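Long-range contact in beta-1,4-mannanase (Aplysia kurodai, PDB 3VUP), which probably hydrolyses beta-1,4-mannosidic linkages in mannan as a digestive-fluid enzyme of the sea hare: residues K176-W190 and W225-H239. Residues are numbered along the deposited sequence; the frame is centred on the assembly and turned at random.
Sequences KCYDTTALKNSGAGW and WNPKSNTDHFNMNNH
Two loops at the C-terminal rim of a TIM barrel meet here, and Trp190 and Trp225, one from each, touch at one end of the contact. CZ3 of Trp190 sits over the rim of one face of the Trp225 indole, 3.3 Å from Trp225 CD1, the planes inclined at 40°. The CB of Asn226 lies over the opposite face, so the Trp225 ring is sandwiched. The Trp225 edge meets Leu183 CD2, 4.0 Å from Trp225 CH2, and Trp225 NE1 donates to a water that in turn donates, at longer range, to Ser186 O. Without the indole, as with an alanine at Trp225, the Trp190 ring and Leu183 CD2 would probably lose their aromatic partner and this water its N-H donor. The segments follow strands 157-161 and 220-224, the fourth and fifth of the eight parallel barrel strands, and Glu164 bonds to both Trp225 N and Ser229 OG.

At the other end polar groups take over. A chi1 of 178°, which sets CG of Asn237 opposite the backbone N, carries the amide out to Lys176. Asn237 ND2 gives a nearly straight bond (169°) to Lys176 O at 2.8 Å, in the amide plane. Asn237 OD1 accepts from Lys176 NZ at 3.1 Å. Lys176 NZ also forms a salt bridge to Asp232 OD1 (2.9 Å), while Asn238 N reaches this oxygen from the other face of the carboxylate. The buried His239 ring donates from ND1 to Cys177 O at 2.7 Å, and its NE2 meets a water. Cys177 is itself disulfide-bonded to Cys244 in helix 242-249.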
ATOM      1  N   LYS A 176     -16.827 -13.877  11.802  1.00  5.92           N
ATOM      2  CA  LYS A 176     -15.448 -13.627  12.206  1.00  6.16           C
ATOM      3  C   LYS A 176     -14.774 -12.564  11.342  1.00  5.76           C
ATOM      4  O   LYS A 176     -14.040 -11.718  11.857  1.00  6.21           O
ATOM      5  CB  LYS A 176     -14.656 -14.938  12.163  1.00  7.46           C
ATOM      6  CG  LYS A 176     -13.168 -14.803  12.451  1.00  8.46           C
ATOM      7  CD  LYS A 176     -12.477 -16.169  12.467  1.00  9.22           C
ATOM      8  CE  LYS A 176     -10.962 -16.032  12.574  1.00 10.29           C
ATOM      9  NZ  LYS A 176     -10.316 -15.689  11.272  1.00 10.09           N
ATOM     10  N   CYS A 177     -15.028 -12.582  10.035  1.00  5.62           N
ATOM     11  CA  CYS A 177     -14.409 -11.598   9.153  1.00  5.64           C
ATOM     12  C   CYS A 177     -14.738 -10.157   9.514  1.00  5.17           C
ATOM     13  O   CYS A 177     -13.998  -9.249   9.123  1.00  5.72           O
ATOM     14  CB  CYS A 177     -14.826 -11.830   7.700  1.00  6.57           C
ATOM     15  SG  CYS A 177     -14.219 -13.349   6.980  1.00  6.58           S
ATOM     16  N   TYR A 178     -15.848  -9.943  10.222  1.00  4.95           N
ATOM     17  CA  TYR A 178     -16.290  -8.585  10.535  1.00  5.87           C
ATOM     18  C   TYR A 178     -16.079  -8.193  12.000  1.00  5.62           C
ATOM     19  O   TYR A 178     -16.190  -7.021  12.350  1.00  7.91           O
ATOM     20  CB  TYR A 178     -17.774  -8.401  10.179  1.00  6.88           C
ATOM     21  CG  TYR A 178     -18.168  -8.840   8.776  1.00  6.54           C
ATOM     22  CD1 TYR A 178     -17.263  -8.802   7.717  1.00  6.85           C
ATOM     23  CD2 TYR A 178     -19.454  -9.295   8.511  1.00  6.56           C
ATOM     24  CE1 TYR A 178     -17.628  -9.214   6.442  1.00  7.46           C
ATOM     25  CE2 TYR A 178     -19.831  -9.702   7.241  1.00  7.13           C
ATOM     26  CZ  TYR A 178     -18.912  -9.658   6.207  1.00  7.30           C
ATOM     27  OH  TYR A 178     -19.270 -10.066   4.936  1.00  8.33           O
ATOM     28  N   ASP A 179     -15.786  -9.168  12.852  1.00  5.54           N
ATOM     29  CA  ASP A 179     -15.682  -8.945  14.290  1.00  5.38           C
ATOM     30  C   ASP A 179     -14.360  -8.256  14.623  1.00  4.95           C
ATOM     31  O   ASP A 179     -13.310  -8.708  14.174  1.00  5.22           O
ATOM     32  CB  ASP A 179     -15.757 -10.302  14.986  1.00  5.60           C
ATOM     33  CG  ASP A 179     -15.689 -10.193  16.487  1.00  6.03           C
ATOM     34  OD1 ASP A 179     -16.743 -10.368  17.137  1.00  6.48           O
ATOM     35  OD2 ASP A 179     -14.583  -9.937  17.015  1.00  5.63           O
ATOM     36  N   THR A 180     -14.402  -7.187  15.422  1.00  4.94           N
ATOM     37  CA  THR A 180     -13.174  -6.468  15.764  1.00  5.04           C
ATOM     38  C   THR A 180     -12.882  -6.506  17.260  1.00  4.61           C
ATOM     39  O   THR A 180     -12.137  -5.671  17.777  1.00  4.94           O
ATOM     40  CB  THR A 180     -13.191  -5.015  15.265  1.00  5.39           C
ATOM     41  OG1 THR A 180     -14.296  -4.329  15.859  1.00  5.59           O
ATOM     42  CG2 THR A 180     -13.325  -4.968  13.757  1.00  5.88           C
ATOM     43  N   THR A 181     -13.450  -7.476  17.966  1.00  5.19           N
ATOM     44  CA  THR A 181     -13.155  -7.585  19.385  1.00  5.29           C
ATOM     45  C   THR A 181     -11.666  -7.816  19.680  1.00  5.43           C
ATOM     46  O   THR A 181     -11.154  -7.307  20.676  1.00  5.89           O
ATOM     47  CB  THR A 181     -14.030  -8.639  20.095  1.00  6.07           C
ATOM     48  OG1 THR A 181     -13.781  -9.942  19.551  1.00  6.25           O
ATOM     49  CG2 THR A 181     -15.501  -8.281  19.962  1.00  7.16           C
ATOM     50  N   ALA A 182     -10.955  -8.521  18.801  1.00  4.96           N
ATOM     51  CA  ALA A 182      -9.522  -8.732  19.026  1.00  6.03           C
ATOM     52  C   ALA A 182      -8.730  -7.424  18.964  1.00  6.14           C
ATOM     53  O   ALA A 182      -7.631  -7.342  19.514  1.00  6.56           O
ATOM     54  CB  ALA A 182      -8.955  -9.735  18.040  1.00  6.65           C
ATOM     55  N   LEU A 183      -9.292  -6.413  18.302  1.00  5.70           N
ATOM     56  CA  LEU A 183      -8.669  -5.098  18.171  1.00  5.44           C
ATOM     57  C   LEU A 183      -9.011  -4.141  19.307  1.00  5.77           C
ATOM     58  O   LEU A 183      -8.608  -2.980  19.265  1.00  5.85           O
ATOM     59  CB  LEU A 183      -9.021  -4.462  16.827  1.00  5.43           C
ATOM     60  CG  LEU A 183      -8.435  -5.195  15.619  1.00  6.68           C
ATOM     61  CD1 LEU A 183      -8.996  -4.611  14.342  1.00  8.17           C
ATOM     62  CD2 LEU A 183      -6.909  -5.128  15.605  1.00  7.66           C
ATOM     63  N   LYS A 184      -9.738  -4.607  20.317  1.00  5.96           N
ATOM     64  CA  LYS A 184     -10.038  -3.759  21.462  1.00  6.38           C
ATOM     65  C   LYS A 184      -8.747  -3.219  22.063  1.00  6.23           C
ATOM     66  O   LYS A 184      -7.809  -3.976  22.327  1.00  6.69           O
ATOM     67  CB  LYS A 184     -10.823  -4.525  22.531  1.00  7.48           C
ATOM     68  CG  LYS A 184     -11.125  -3.682  23.758  1.00  7.94           C
ATOM     69  CD  LYS A 184     -11.779  -4.495  24.853  1.00 10.20           C
ATOM     70  CE  LYS A 184     -12.070  -3.610  26.047  1.00 12.59           C
ATOM     71  NZ  LYS A 184     -12.521  -4.400  27.214  1.00 15.13           N
ATOM     72  N   ASN A 185      -8.711  -1.905  22.267  1.00  6.39           N
ATOM     73  CA  ASN A 185      -7.567  -1.243  22.880  1.00  7.14           C
ATOM     74  C   ASN A 185      -6.257  -1.448  22.122  1.00  7.18           C
ATOM     75  O   ASN A 185      -5.183  -1.376  22.704  1.00  8.98           O
ATOM     76  CB  ASN A 185      -7.448  -1.611  24.357  1.00  7.51           C
ATOM     77  CG  ASN A 185      -8.549  -0.977  25.180  1.00  9.41           C
ATOM     78  OD1 ASN A 185      -9.073   0.082  24.813  1.00 11.34           O
ATOM     79  ND2 ASN A 185      -8.913  -1.612  26.284  1.00 10.58           N
ATOM     80  N   SER A 186      -6.349  -1.670  20.816  1.00  6.97           N
ATOM     81  CA  SER A 186      -5.158  -1.789  19.976  1.00  7.28           C
ATOM     82  C   SER A 186      -4.669  -0.433  19.494  1.00  7.91           C
ATOM     83  O   SER A 186      -3.518  -0.287  19.076  1.00  9.88           O
ATOM     84  CB  SER A 186      -5.473  -2.633  18.747  1.00  7.33           C
ATOM     85  OG  SER A 186      -6.443  -1.986  17.930  1.00  6.25           O
ATOM     86  N   GLY A 187      -5.560   0.550  19.524  1.00  7.67           N
ATOM     87  CA  GLY A 187      -5.298   1.835  18.914  1.00  8.17           C
ATOM     88  C   GLY A 187      -6.034   2.023  17.601  1.00  7.30           C
ATOM     89  O   GLY A 187      -6.151   3.153  17.135  1.00  8.15           O
ATOM     90  N   ALA A 188      -6.521   0.935  17.004  1.00  5.89           N
ATOM     91  CA  ALA A 188      -7.342   1.054  15.805  1.00  6.16           C
ATOM     92  C   ALA A 188      -8.493   2.019  16.063  1.00  5.79           C
ATOM     93  O   ALA A 188      -9.044   2.052  17.172  1.00  7.09           O
ATOM     94  CB  ALA A 188      -7.870  -0.308  15.386  1.00  6.66           C
ATOM     95  N   GLY A 189      -8.836   2.800  15.042  1.00  5.70           N
ATOM     96  CA  GLY A 189      -9.898   3.781  15.149  1.00  5.96           C
ATOM     97  C   GLY A 189      -9.460   5.159  15.613  1.00  5.96           C
ATOM     98  O   GLY A 189     -10.299   6.008  15.919  1.00  6.59           O
ATOM     99  N   TRP A 190      -8.154   5.406  15.622  1.00  6.26           N
ATOM    100  CA  TRP A 190      -7.624   6.649  16.177  1.00  6.87           C
ATOM    101  C   TRP A 190      -8.154   7.897  15.503  1.00  7.01           C
ATOM    102  O   TRP A 190      -8.295   8.932  16.150  1.00  7.94           O
ATOM    103  CB  TRP A 190      -6.098   6.674  16.136  1.00  6.87           C
ATOM    104  CG  TRP A 190      -5.509   6.668  14.744  1.00  6.81           C
ATOM    105  CD1 TRP A 190      -5.226   7.759  13.971  1.00  7.57           C
ATOM    106  CD2 TRP A 190      -5.123   5.518  13.971  1.00  6.41           C
ATOM    107  NE1 TRP A 190      -4.693   7.361  12.766  1.00  7.47           N
ATOM    108  CE2 TRP A 190      -4.619   5.993  12.739  1.00  6.71           C
ATOM    109  CE3 TRP A 190      -5.153   4.138  14.200  1.00  6.83           C
ATOM    110  CZ2 TRP A 190      -4.147   5.140  11.742  1.00  7.02           C
ATOM    111  CZ3 TRP A 190      -4.690   3.292  13.202  1.00  6.90           C
ATOM    112  CH2 TRP A 190      -4.198   3.798  11.989  1.00  6.79           C
ATOM    113  N   TRP A 225      -2.012  -0.858   9.318  1.00  4.15           N
ATOM    114  CA  TRP A 225      -1.278  -0.012  10.253  1.00  4.55           C
ATOM    115  C   TRP A 225      -0.389  -0.802  11.199  1.00  4.59           C
ATOM    116  O   TRP A 225       0.593  -0.283  11.727  1.00  4.61           O
ATOM    117  CB  TRP A 225      -2.244   0.907  11.005  1.00  4.77           C
ATOM    118  CG  TRP A 225      -2.430   0.663  12.485  1.00  5.13           C
ATOM    119  CD1 TRP A 225      -1.969   1.464  13.494  1.00  6.07           C
ATOM    120  CD2 TRP A 225      -3.164  -0.399  13.130  1.00  5.44           C
ATOM    121  NE1 TRP A 225      -2.353   0.968  14.715  1.00  6.33           N
ATOM    122  CE2 TRP A 225      -3.086  -0.172  14.520  1.00  5.91           C
ATOM    123  CE3 TRP A 225      -3.856  -1.532  12.675  1.00  5.60           C
ATOM    124  CZ2 TRP A 225      -3.671  -1.028  15.456  1.00  6.14           C
ATOM    125  CZ3 TRP A 225      -4.437  -2.384  13.614  1.00  6.10           C
ATOM    126  CH2 TRP A 225      -4.343  -2.121  14.984  1.00  6.06           C
ATOM    127  N   ASN A 226      -0.754  -2.068  11.398  1.00  4.61           N
ATOM    128  CA  ASN A 226      -0.158  -2.939  12.395  1.00  4.50           C
ATOM    129  C   ASN A 226      -0.683  -4.328  12.024  1.00  4.60           C
ATOM    130  O   ASN A 226      -1.861  -4.461  11.689  1.00  4.87           O
ATOM    131  CB  ASN A 226      -0.670  -2.500  13.779  1.00  4.92           C
ATOM    132  CG  ASN A 226      -0.026  -3.250  14.933  1.00  5.16           C
ATOM    133  OD1 ASN A 226       0.015  -4.483  14.944  1.00  4.59           O
ATOM    134  ND2 ASN A 226       0.472  -2.502  15.922  1.00  5.94           N
ATOM    135  N   PRO A 227       0.168  -5.366  12.074  1.00  4.75           N
ATOM    136  CA  PRO A 227      -0.336  -6.692  11.705  1.00  4.79           C
ATOM    137  C   PRO A 227      -1.433  -7.247  12.623  1.00  4.67           C
ATOM    138  O   PRO A 227      -1.992  -8.287  12.291  1.00  4.49           O
ATOM    139  CB  PRO A 227       0.917  -7.576  11.776  1.00  5.85           C
ATOM    140  CG  PRO A 227       1.835  -6.847  12.693  1.00  5.82           C
ATOM    141  CD  PRO A 227       1.601  -5.395  12.406  1.00  5.24           C
ATOM    142  N   LYS A 228      -1.753  -6.569  13.723  1.00  4.58           N
ATOM    143  CA  LYS A 228      -2.878  -6.975  14.560  1.00  4.92           C
ATOM    144  C   LYS A 228      -4.191  -7.173  13.804  1.00  4.57           C
ATOM    145  O   LYS A 228      -5.024  -7.945  14.265  1.00  5.04           O
ATOM    146  CB  LYS A 228      -3.071  -6.002  15.723  1.00  5.24           C
ATOM    147  CG  LYS A 228      -2.031  -6.160  16.814  1.00  5.25           C
ATOM    148  CD  LYS A 228      -2.144  -5.093  17.882  1.00  6.74           C
ATOM    149  CE  LYS A 228      -1.054  -5.273  18.934  1.00  7.30           C
ATOM    150  NZ  LYS A 228      -1.195  -4.296  20.052  1.00  7.77           N
ATOM    151  N   SER A 229      -4.404  -6.481  12.682  1.00  4.29           N
ATOM    152  CA  SER A 229      -5.620  -6.686  11.892  1.00  4.41           C
ATOM    153  C   SER A 229      -5.487  -7.747  10.797  1.00  4.40           C
ATOM    154  O   SER A 229      -6.445  -7.980  10.069  1.00  4.83           O
ATOM    155  CB  SER A 229      -6.036  -5.380  11.236  1.00  4.69           C
ATOM    156  OG  SER A 229      -4.967  -4.954  10.417  1.00  4.70           O
ATOM    157  N   ASN A 230      -4.327  -8.395  10.712  1.00  4.27           N
ATOM    158  CA  ASN A 230      -3.921  -9.128   9.512  1.00  4.56           C
ATOM    159  C   ASN A 230      -3.292 -10.490   9.858  1.00  5.19           C
ATOM    160  O   ASN A 230      -2.594 -11.063   9.037  1.00  6.80           O
ATOM    161  CB  ASN A 230      -2.910  -8.228   8.765  1.00  4.93           C
ATOM    162  CG  ASN A 230      -2.758  -8.492   7.250  1.00  5.15           C
ATOM    163  OD1 ASN A 230      -2.052  -7.729   6.601  1.00  6.79           O
ATOM    164  ND2 ASN A 230      -3.410  -9.506   6.700  1.00  7.37           N
ATOM    165  N   THR A 231      -3.545 -11.008  11.059  1.00  4.99           N
ATOM    166  CA  THR A 231      -3.056 -12.328  11.433  1.00  5.30           C
ATOM    167  C   THR A 231      -4.061 -12.992  12.354  1.00  4.91           C
ATOM    168  O   THR A 231      -4.710 -12.315  13.158  1.00  5.19           O
ATOM    169  CB  THR A 231      -1.660 -12.262  12.110  1.00  5.19           C
ATOM    170  OG1 THR A 231      -1.220 -13.577  12.447  1.00  5.38           O
ATOM    171  CG2 THR A 231      -1.672 -11.416  13.372  1.00  5.44           C
ATOM    172  N   ASP A 232      -4.183 -14.312  12.230  1.00  4.71           N
ATOM    173  CA  ASP A 232      -4.974 -15.109  13.164  1.00  5.25           C
ATOM    174  C   ASP A 232      -4.140 -15.610  14.339  1.00  5.49           C
ATOM    175  O   ASP A 232      -4.673 -16.244  15.241  1.00  7.06           O
ATOM    176  CB  ASP A 232      -5.635 -16.274  12.444  1.00  5.94           C
ATOM    177  CG  ASP A 232      -6.750 -15.818  11.527  1.00  6.42           C
ATOM    178  OD1 ASP A 232      -7.627 -15.047  11.982  1.00  6.52           O
ATOM    179  OD2 ASP A 232      -6.740 -16.204  10.335  1.00  7.99           O
ATOM    180  N   HIS A 233      -2.838 -15.329  14.321  1.00  5.59           N
ATOM    181  CA  HIS A 233      -1.975 -15.633  15.456  1.00  5.86           C
ATOM    182  C   HIS A 233      -1.990 -14.464  16.437  1.00  5.28           C
ATOM    183  O   HIS A 233      -2.689 -13.474  16.208  1.00  5.69           O
ATOM    184  CB  HIS A 233      -0.568 -15.994  14.964  1.00  6.11           C
ATOM    185  CG  HIS A 233      -0.532 -17.306  14.248  1.00  7.78           C
ATOM    186  ND1 HIS A 233       0.182 -18.393  14.704  1.00 11.44           N
ATOM    187  CD2 HIS A 233      -1.190 -17.728  13.142  1.00  8.82           C
ATOM    188  CE1 HIS A 233      -0.006 -19.414  13.887  1.00 11.56           C
ATOM    189  NE2 HIS A 233      -0.835 -19.036  12.931  1.00  9.92           N
ATOM    190  N   PHE A 234      -1.264 -14.590  17.542  1.00  6.02           N
ATOM    191  CA  PHE A 234      -1.133 -13.486  18.501  1.00  6.40           C
ATOM    192  C   PHE A 234      -2.471 -13.048  19.102  1.00  6.07           C
ATOM    193  O   PHE A 234      -2.618 -11.898  19.514  1.00  6.54           O
ATOM    194  CB  PHE A 234      -0.421 -12.273  17.877  1.00  7.15           C
ATOM    195  CG  PHE A 234       0.971 -12.565  17.406  1.00  7.71           C
ATOM    196  CD1 PHE A 234       2.030 -12.552  18.295  1.00  9.61           C
ATOM    197  CD2 PHE A 234       1.227 -12.836  16.071  1.00  8.26           C
ATOM    198  CE1 PHE A 234       3.316 -12.813  17.864  1.00 11.22           C
ATOM    199  CE2 PHE A 234       2.509 -13.106  15.637  1.00  9.67           C
ATOM    200  CZ  PHE A 234       3.553 -13.089  16.530  1.00 10.55           C
ATOM    201  N   ASN A 235      -3.428 -13.974  19.185  1.00  6.16           N
ATOM    202  CA  ASN A 235      -4.760 -13.680  19.722  1.00  6.74           C
ATOM    203  C   ASN A 235      -5.512 -12.645  18.877  1.00  5.89           C
ATOM    204  O   ASN A 235      -6.434 -11.988  19.364  1.00  6.47           O
ATOM    205  CB  ASN A 235      -4.715 -13.251  21.201  1.00  8.44           C
ATOM    206  CG  ASN A 235      -3.875 -14.178  22.062  1.00  9.05           C
ATOM    207  OD1 ASN A 235      -3.982 -15.404  21.966  1.00  9.85           O
ATOM    208  ND2 ASN A 235      -3.027 -13.594  22.914  1.00 10.63           N
ATOM    209  N   MET A 236      -5.124 -12.528  17.607  1.00  5.29           N
ATOM    210  CA  MET A 236      -5.717 -11.583  16.678  1.00  5.35           C
ATOM    211  C   MET A 236      -6.579 -12.298  15.636  1.00  5.80           C
ATOM    212  O   MET A 236      -6.738 -13.519  15.673  1.00  7.23           O
ATOM    213  CB  MET A 236      -4.618 -10.744  16.020  1.00  5.76           C
ATOM    214  CG  MET A 236      -3.837  -9.920  17.036  1.00  6.06           C
ATOM    215  SD  MET A 236      -4.838  -8.643  17.828  1.00  6.56           S
ATOM    216  CE  MET A 236      -3.948  -8.468  19.382  1.00  8.50           C
ATOM    217  N   ASN A 237      -7.111 -11.522  14.700  1.00  5.49           N
ATOM    218  CA  ASN A 237      -8.022 -12.006  13.680  1.00  5.59           C
ATOM    219  C   ASN A 237      -7.607 -11.387  12.347  1.00  5.25           C
ATOM    220  O   ASN A 237      -7.514 -10.161  12.244  1.00  6.05           O
ATOM    221  CB  ASN A 237      -9.422 -11.556  14.105  1.00  6.52           C
ATOM    222  CG  ASN A 237     -10.512 -11.936  13.137  1.00  6.92           C
ATOM    223  OD1 ASN A 237     -10.334 -12.772  12.255  1.00  7.03           O
ATOM    224  ND2 ASN A 237     -11.680 -11.316  13.312  1.00  7.95           N
ATOM    225  N   ASN A 238      -7.355 -12.216  11.331  1.00  5.28           N
ATOM    226  CA  ASN A 238      -6.962 -11.706  10.020  1.00  5.17           C
ATOM    227  C   ASN A 238      -8.186 -11.344   9.198  1.00  4.66           C
ATOM    228  O   ASN A 238      -8.909 -12.224   8.729  1.00  5.40           O
ATOM    229  CB  ASN A 238      -6.119 -12.727   9.259  1.00  5.54           C
ATOM    230  CG  ASN A 238      -5.759 -12.250   7.871  1.00  5.70           C
ATOM    231  OD1 ASN A 238      -5.798 -11.048   7.580  1.00  5.49           O
ATOM    232  ND2 ASN A 238      -5.413 -13.188   6.999  1.00  6.71           N
ATOM    233  N   HIS A 239      -8.417 -10.048   9.044  1.00  4.87           N
ATOM    234  CA  HIS A 239      -9.566  -9.563   8.300  1.00  5.16           C
ATOM    235  C   HIS A 239      -9.438  -9.616   6.789  1.00  5.11           C
ATOM    236  O   HIS A 239     -10.426  -9.429   6.088  1.00  5.92           O
ATOM    237  CB  HIS A 239      -9.872  -8.135   8.721  1.00  5.27           C
ATOM    238  CG  HIS A 239     -10.440  -8.058  10.095  1.00  5.35           C
ATOM    239  ND1 HIS A 239     -11.754  -8.374  10.360  1.00  6.05           N
ATOM    240  CD2 HIS A 239      -9.866  -7.795  11.292  1.00  5.88           C
ATOM    241  CE1 HIS A 239     -11.973  -8.274  11.657  1.00  6.42           C
ATOM    242  NE2 HIS A 239     -10.842  -7.927  12.249  1.00  6.65           N
TER
HETATM  243  O   HOH W   1     -10.363  -8.080  14.967  1.00  5.68           O
HETATM  244  O   HOH W   2     -11.831 -10.041  16.419  1.00  6.63           O
HETATM  245  O   HOH W   3      -6.733  -9.643  20.958  1.00  9.41           O
HETATM  246  O   HOH W   4      -1.278  -1.689  19.107  1.00 15.01           O
HETATM  247  O   HOH W   5      -1.696   1.788  17.299  1.00 21.55           O